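Local structure of methylenetetrahydrofolate--tRNA-(uracil-5-)-methyltransferase TrmFO (Thermus thermophilus, 3G5S) at residues E60-A74 / Q414-L428. The protein catalyses, with FAD as cofactor, the folate-dependent methylation of uridine 54 in tRNA to 5-methyluridine, using methylenetetrahydrofolate and NADH or NADPH. Numbering follows the deposited sequence. Where two conformers were deposited one is given.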
loop_
_atom_site.group_PDB
_atom_site.type_symbol
_atom_site.label_atom_id
_atom_site.label_comp_id
_atom_site.label_asym_id
_atom_site.label_seq_id
_atom_site.Cartn_x
_atom_site.Cartn_y
_atom_site.Cartn_z
ATOM N N GLU A 60 -16.735 -4.241 -10.478
ATOM C CA GLU A 60 -15.872 -3.881 -11.604
ATOM C C GLU A 60 -15.494 -2.409 -11.582
ATOM O O GLU A 60 -14.687 -1.948 -12.397
ATOM C CB GLU A 60 -16.555 -4.193 -12.932
ATOM C CG GLU A 60 -16.583 -5.659 -13.286
ATOM C CD GLU A 60 -17.387 -5.925 -14.538
ATOM O OE1 GLU A 60 -17.810 -4.946 -15.189
ATOM O OE2 GLU A 60 -17.605 -7.110 -14.865
ATOM N N THR A 61 -16.086 -1.669 -10.655
ATOM C CA THR A 61 -15.709 -0.276 -10.469
ATOM C C THR A 61 -14.691 -0.104 -9.342
ATOM O O THR A 61 -14.285 1.022 -9.051
ATOM C CB THR A 61 -16.923 0.595 -10.140
ATOM O OG1 THR A 61 -17.512 0.129 -8.924
ATOM C CG2 THR A 61 -17.948 0.531 -11.261
ATOM N N ASN A 62 -14.276 -1.214 -8.728
ATOM C CA ASN A 62 -13.377 -1.173 -7.574
ATOM C C ASN A 62 -11.978 -1.649 -7.912
ATOM O O ASN A 62 -11.795 -2.741 -8.443
ATOM C CB ASN A 62 -13.913 -2.041 -6.433
ATOM C CG ASN A 62 -15.181 -1.499 -5.834
ATOM O OD1 ASN A 62 -15.240 -0.343 -5.415
ATOM N ND2 ASN A 62 -16.207 -2.334 -5.775
ATOM N N ALA A 63 -10.977 -0.832 -7.592
ATOM C CA ALA A 63 -9.585 -1.220 -7.824
ATOM C C ALA A 63 -9.228 -2.531 -7.115
ATOM O O ALA A 63 -8.508 -3.364 -7.664
ATOM C CB ALA A 63 -8.656 -0.112 -7.385
ATOM N N LYS A 64 -9.723 -2.712 -5.895
ATOM C CA LYS A 64 -9.499 -3.961 -5.183
ATOM C C LYS A 64 -10.220 -5.121 -5.873
ATOM O O LYS A 64 -9.750 -6.256 -5.841
ATOM C CB LYS A 64 -9.924 -3.822 -3.720
ATOM C CG LYS A 64 -8.937 -2.997 -2.876
ATOM C CD LYS A 64 -9.401 -2.840 -1.436
ATOM C CE LYS A 64 -8.424 -2.013 -0.618
ATOM N NZ LYS A 64 -7.261 -2.800 -0.124
ATOM N N GLY A 65 -11.355 -4.832 -6.499
ATOM C CA GLY A 65 -12.061 -5.838 -7.274
ATOM C C GLY A 65 -11.239 -6.331 -8.450
ATOM O O GLY A 65 -11.215 -7.526 -8.748
ATOM N N LEU A 66 -10.556 -5.417 -9.131
ATOM C CA LEU A 66 -9.654 -5.832 -10.194
ATOM C C LEU A 66 -8.521 -6.695 -9.634
ATOM O O LEU A 66 -8.194 -7.742 -10.189
ATOM C CB LEU A 66 -9.088 -4.632 -10.938
ATOM C CG LEU A 66 -7.997 -4.938 -11.961
ATOM C CD1 LEU A 66 -8.442 -5.977 -12.987
ATOM C CD2 LEU A 66 -7.507 -3.673 -12.647
ATOM N N LEU A 67 -7.920 -6.268 -8.528
ATOM C CA LEU A 67 -6.819 -7.039 -7.959
ATOM C C LEU A 67 -7.286 -8.440 -7.532
ATOM O O LEU A 67 -6.562 -9.423 -7.713
ATOM C CB LEU A 67 -6.180 -6.277 -6.801
ATOM C CG LEU A 67 -4.905 -6.887 -6.210
ATOM C CD1 LEU A 67 -3.830 -7.100 -7.254
ATOM C CD2 LEU A 67 -4.376 -6.002 -5.100
ATOM N N GLN A 68 -8.498 -8.537 -6.980
ATOM C CA GLN A 68 -9.073 -9.839 -6.649
ATOM C C GLN A 68 -9.169 -10.729 -7.881
ATOM O O GLN A 68 -8.806 -11.903 -7.846
ATOM C CB GLN A 68 -10.460 -9.673 -6.026
ATOM C CG GLN A 68 -10.422 -9.080 -4.627
ATOM C CD GLN A 68 -11.771 -8.574 -4.153
ATOM O OE1 GLN A 68 -12.797 -8.790 -4.799
ATOM N NE2 GLN A 68 -11.774 -7.890 -3.014
ATOM N N ALA A 69 -9.684 -10.170 -8.970
ATOM C CA ALA A 69 -9.837 -10.925 -10.208
ATOM C C ALA A 69 -8.489 -11.364 -10.776
ATOM O O ALA A 69 -8.346 -12.494 -11.251
ATOM C CB ALA A 69 -10.625 -10.118 -11.239
ATOM N N GLU A 70 -7.505 -10.472 -10.730
ATOM C CA GLU A 70 -6.164 -10.817 -11.185
ATOM C C GLU A 70 -5.611 -11.971 -10.372
ATOM O O GLU A 70 -5.032 -12.906 -10.913
ATOM C CB GLU A 70 -5.230 -9.606 -11.065
ATOM C CG GLU A 70 -5.546 -8.497 -12.052
ATOM C CD GLU A 70 -4.734 -7.221 -11.854
ATOM O OE1 GLU A 70 -3.915 -7.112 -10.900
ATOM O OE2 GLU A 70 -4.945 -6.299 -12.682
HETATM N N MSE A 71 -5.769 -11.897 -9.057
HETATM C CA MSE A 71 -5.225 -12.936 -8.196
HETATM C C MSE A 71 -5.924 -14.288 -8.399
HETATM O O MSE A 71 -5.274 -15.327 -8.305
HETATM C CB MSE A 71 -5.203 -12.470 -6.743
HETATM C CG MSE A 71 -4.104 -11.437 -6.483
HETATM SE SE MSE A 71 -2.306 -12.126 -6.887
HETATM C CE MSE A 71 -2.141 -11.418 -8.691
ATOM N N ARG A 72 -7.225 -14.292 -8.703
ATOM C CA ARG A 72 -7.867 -15.547 -9.082
ATOM C C ARG A 72 -7.240 -16.110 -10.346
ATOM O O ARG A 72 -6.977 -17.307 -10.436
ATOM C CB ARG A 72 -9.364 -15.368 -9.309
ATOM C CG ARG A 72 -10.166 -15.118 -8.055
ATOM C CD ARG A 72 -11.662 -15.325 -8.312
ATOM N NE ARG A 72 -12.441 -15.006 -7.125
ATOM C CZ ARG A 72 -12.944 -13.809 -6.852
ATOM N NH1 ARG A 72 -12.798 -12.803 -7.711
ATOM N NH2 ARG A 72 -13.600 -13.623 -5.716
ATOM N N ARG A 73 -7.026 -15.256 -11.340
ATOM C CA ARG A 73 -6.442 -15.714 -12.591
ATOM C C ARG A 73 -5.054 -16.291 -12.342
ATOM O O ARG A 73 -4.647 -17.231 -13.020
ATOM C CB ARG A 73 -6.377 -14.577 -13.613
ATOM C CG ARG A 73 -7.723 -13.975 -14.012
ATOM C CD ARG A 73 -8.434 -14.771 -15.085
ATOM N NE ARG A 73 -9.729 -14.192 -15.461
ATOM C CZ ARG A 73 -9.951 -13.487 -16.570
ATOM N NH1 ARG A 73 -8.961 -13.251 -17.420
ATOM N NH2 ARG A 73 -11.165 -13.020 -16.834
ATOM N N ALA A 74 -4.335 -15.726 -11.372
ATOM C CA ALA A 74 -2.997 -16.194 -11.036
ATOM C C ALA A 74 -2.994 -17.497 -10.237
ATOM O O ALA A 74 -1.946 -18.106 -10.071
ATOM C CB ALA A 74 -2.239 -15.111 -10.272
ATOM N N GLN A 414 -15.025 0.742 -15.060
ATOM C CA GLN A 414 -15.354 -0.527 -15.690
ATOM C C GLN A 414 -14.410 -0.819 -16.860
ATOM O O GLN A 414 -13.950 -1.945 -17.036
ATOM C CB GLN A 414 -16.825 -0.538 -16.125
ATOM C CG GLN A 414 -17.803 -0.512 -14.940
ATOM C CD GLN A 414 -19.261 -0.428 -15.355
ATOM O OE1 GLN A 414 -20.136 -1.007 -14.709
ATOM N NE2 GLN A 414 -19.529 0.300 -16.427
ATOM N N ALA A 415 -14.112 0.202 -17.654
ATOM C CA ALA A 415 -13.184 0.053 -18.766
ATOM C C ALA A 415 -11.779 -0.300 -18.277
ATOM O O ALA A 415 -11.119 -1.157 -18.867
ATOM C CB ALA A 415 -13.156 1.315 -19.601
HETATM N N MSE A 416 -11.335 0.347 -17.202
HETATM C CA MSE A 416 -10.024 0.058 -16.630
HETATM C C MSE A 416 -9.956 -1.374 -16.103
HETATM O O MSE A 416 -8.923 -2.042 -16.211
HETATM C CB MSE A 416 -9.720 1.031 -15.491
HETATM C CG MSE A 416 -9.436 2.458 -15.911
HETATM SE SE MSE A 416 -9.039 3.525 -14.328
HETATM C CE MSE A 416 -8.479 5.182 -15.186
ATOM N N TYR A 417 -11.046 -1.834 -15.507
ATOM C CA TYR A 417 -11.117 -3.195 -15.004
ATOM C C TYR A 417 -10.934 -4.198 -16.138
ATOM O O TYR A 417 -10.103 -5.102 -16.058
ATOM C CB TYR A 417 -12.445 -3.411 -14.282
ATOM C CG TYR A 417 -12.691 -4.798 -13.750
ATOM C CD1 TYR A 417 -13.081 -5.827 -14.596
ATOM C CD2 TYR A 417 -12.580 -5.069 -12.392
ATOM C CE1 TYR A 417 -13.322 -7.091 -14.113
ATOM C CE2 TYR A 417 -12.829 -6.329 -11.899
ATOM C CZ TYR A 417 -13.192 -7.333 -12.766
ATOM O OH TYR A 417 -13.445 -8.591 -12.274
ATOM N N ARG A 418 -11.705 -4.037 -17.207
ATOM C CA ARG A 418 -11.618 -4.986 -18.307
ATOM C C ARG A 418 -10.252 -4.964 -18.966
ATOM O O ARG A 418 -9.681 -6.009 -19.272
ATOM C CB ARG A 418 -12.675 -4.678 -19.358
ATOM C CG ARG A 418 -14.063 -5.022 -18.935
ATOM C CD ARG A 418 -14.990 -5.015 -20.129
ATOM N NE ARG A 418 -16.353 -5.322 -19.724
ATOM C CZ ARG A 418 -17.211 -6.012 -20.464
ATOM N NH1 ARG A 418 -16.838 -6.474 -21.651
ATOM N NH2 ARG A 418 -18.441 -6.239 -20.017
ATOM N N ARG A 419 -9.736 -3.766 -19.197
ATOM C CA ARG A 419 -8.432 -3.615 -19.822
ATOM C C ARG A 419 -7.341 -4.237 -18.955
ATOM O O ARG A 419 -6.455 -4.942 -19.447
ATOM C CB ARG A 419 -8.142 -2.136 -20.052
ATOM C CG ARG A 419 -6.817 -1.851 -20.737
ATOM C CD ARG A 419 -6.506 -0.359 -20.737
ATOM N NE ARG A 419 -6.318 0.118 -19.371
ATOM C CZ ARG A 419 -6.172 1.391 -19.026
ATOM N NH1 ARG A 419 -6.189 2.346 -19.950
ATOM N NH2 ARG A 419 -6.004 1.708 -17.752
ATOM N N GLY A 420 -7.410 -3.975 -17.656
ATOM C CA GLY A 420 -6.384 -4.445 -16.742
ATOM C C GLY A 420 -6.390 -5.950 -16.585
ATOM O O GLY A 420 -5.331 -6.589 -16.557
ATOM N N LEU A 421 -7.580 -6.526 -16.468
ATOM C CA LEU A 421 -7.681 -7.961 -16.281
ATOM C C LEU A 421 -7.167 -8.683 -17.520
ATOM O O LEU A 421 -6.451 -9.683 -17.411
ATOM C CB LEU A 421 -9.117 -8.358 -15.955
ATOM C CG LEU A 421 -9.349 -9.822 -15.582
ATOM C CD1 LEU A 421 -8.450 -10.244 -14.417
ATOM C CD2 LEU A 421 -10.814 -10.035 -15.244
ATOM N N GLU A 422 -7.511 -8.166 -18.697
ATOM C CA GLU A 422 -7.019 -8.737 -19.941
ATOM C C GLU A 422 -5.498 -8.647 -20.033
ATOM O O GLU A 422 -4.835 -9.603 -20.436
ATOM C CB GLU A 422 -7.659 -8.045 -21.153
ATOM C CG GLU A 422 -7.120 -8.551 -22.489
ATOM C CD GLU A 422 -7.630 -7.773 -23.695
ATOM O OE1 GLU A 422 -8.627 -7.034 -23.568
ATOM O OE2 GLU A 422 -7.035 -7.914 -24.783
ATOM N N ALA A 423 -4.949 -7.492 -19.670
ATOM C CA ALA A 423 -3.502 -7.300 -19.704
ATOM C C ALA A 423 -2.808 -8.267 -18.750
ATOM O O ALA A 423 -1.776 -8.846 -19.085
ATOM C CB ALA A 423 -3.138 -5.868 -19.350
ATOM N N PHE A 424 -3.379 -8.443 -17.563
ATOM C CA PHE A 424 -2.789 -9.341 -16.588
ATOM C C PHE A 424 -2.812 -10.783 -17.081
ATOM O O PHE A 424 -1.835 -11.521 -16.937
ATOM C CB PHE A 424 -3.517 -9.227 -15.256
ATOM C CG PHE A 424 -2.829 -9.966 -14.151
ATOM C CD1 PHE A 424 -1.709 -9.427 -13.541
ATOM C CD2 PHE A 424 -3.274 -11.208 -13.744
ATOM C CE1 PHE A 424 -1.054 -10.107 -12.534
ATOM C CE2 PHE A 424 -2.620 -11.895 -12.735
ATOM C CZ PHE A 424 -1.510 -11.339 -12.133
ATOM N N SER A 425 -3.941 -11.188 -17.648
ATOM C CA SER A 425 -4.081 -12.544 -18.158
ATOM C C SER A 425 -3.104 -12.826 -19.294
ATOM O O SER A 425 -2.522 -13.905 -19.365
ATOM C CB SER A 425 -5.516 -12.798 -18.613
ATOM O OG SER A 425 -6.393 -12.831 -17.504
ATOM N N ALA A 426 -2.923 -11.857 -20.184
ATOM C CA ALA A 426 -1.960 -12.028 -21.266
ATOM C C ALA A 426 -0.541 -12.150 -20.713
ATOM O O ALA A 426 0.268 -12.936 -21.198
ATOM C CB ALA A 426 -2.059 -10.880 -22.258
ATOM N N TRP A 427 -0.243 -11.367 -19.684
ATOM C CA TRP A 427 1.056 -11.447 -19.035
ATOM C C TRP A 427 1.269 -12.844 -18.445
ATOM O O TRP A 427 2.314 -13.458 -18.663
ATOM C CB TRP A 427 1.177 -10.355 -17.979
ATOM C CG TRP A 427 2.435 -10.434 -17.183
ATOM C CD1 TRP A 427 3.693 -10.059 -17.574
ATOM C CD2 TRP A 427 2.558 -10.917 -15.843
ATOM N NE1 TRP A 427 4.590 -10.288 -16.553
ATOM C CE2 TRP A 427 3.919 -10.815 -15.481
ATOM C CE3 TRP A 427 1.652 -11.432 -14.913
ATOM C CZ2 TRP A 427 4.389 -11.200 -14.225
ATOM C CZ3 TRP A 427 2.121 -11.821 -13.670
ATOM C CH2 TRP A 427 3.475 -11.699 -13.336
ATOM N N LEU A 428 0.277 -13.360 -17.723
ATOM C CA LEU A 428 0.388 -14.705 -17.146
ATOM C C LEU A 428 0.663 -15.739 -18.223
ATOM O O LEU A 428 1.487 -16.634 -18.050
ATOM C CB LEU A 428 -0.899 -15.100 -16.422
ATOM C CG LEU A 428 -1.246 -14.433 -15.096
ATOM C CD1 LEU A 428 -2.653 -14.839 -14.683
ATOM C CD2 LEU A 428 -0.235 -14.805 -14.023
HETATM O O HOH W 1 -16.203 -4.026 -17.066
HETATM O O HOH W 2 -19.630 -5.979 -17.413
#
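The Tyr417 ring is packed on both faces: Glu60 CG lies over its centre, 3.7 Å from the centroid and 11° off the normal, a CH-pi contact, while Leu66 CD1 sits over the opposite face, offset toward the rim. Phe424 receives Glu70 CB over one face as a second CH-pi contact and has Ala74 CB at its edge. These rings belong to a near-parallel helix pair, with segment axes crossing at -24° and 9.7 Å apart at closest approach, that joins the C-terminal helix 409-429 to helix 63-74 of the FAD-binding, Rossmann-type part of the fold. One knob-into-hole fit is present: the Leu421 side chain sits among Leu66, Ala69, Glu70 and Arg73. With CG anti to the backbone N (chi1 178°), the Tyr417 ring reaches helix 63-74, and its OH lies 3.4 Å from Ala69 CB. Replacing Tyr417 by an alanine is likely to open a gap between Glu60 CG and Leu66 CD1 and to leave Ala69 CB without the phenol end. The Glu70 carboxylate stacks on Phe424, their planes nearly parallel, and is held by the backbone amides of Met374 and Leu375, which satisfy both buried oxygens. Near the start of both segments, one water takes a hydrogen from Arg418 NE and donates to Glu60 OE1 and Gln414 O, linking charges that do not touch. Arg73, bent at its second torsion, lays one guanidinium face on Leu421, whose CD2 lies 3.4 Å from Arg73 NH2.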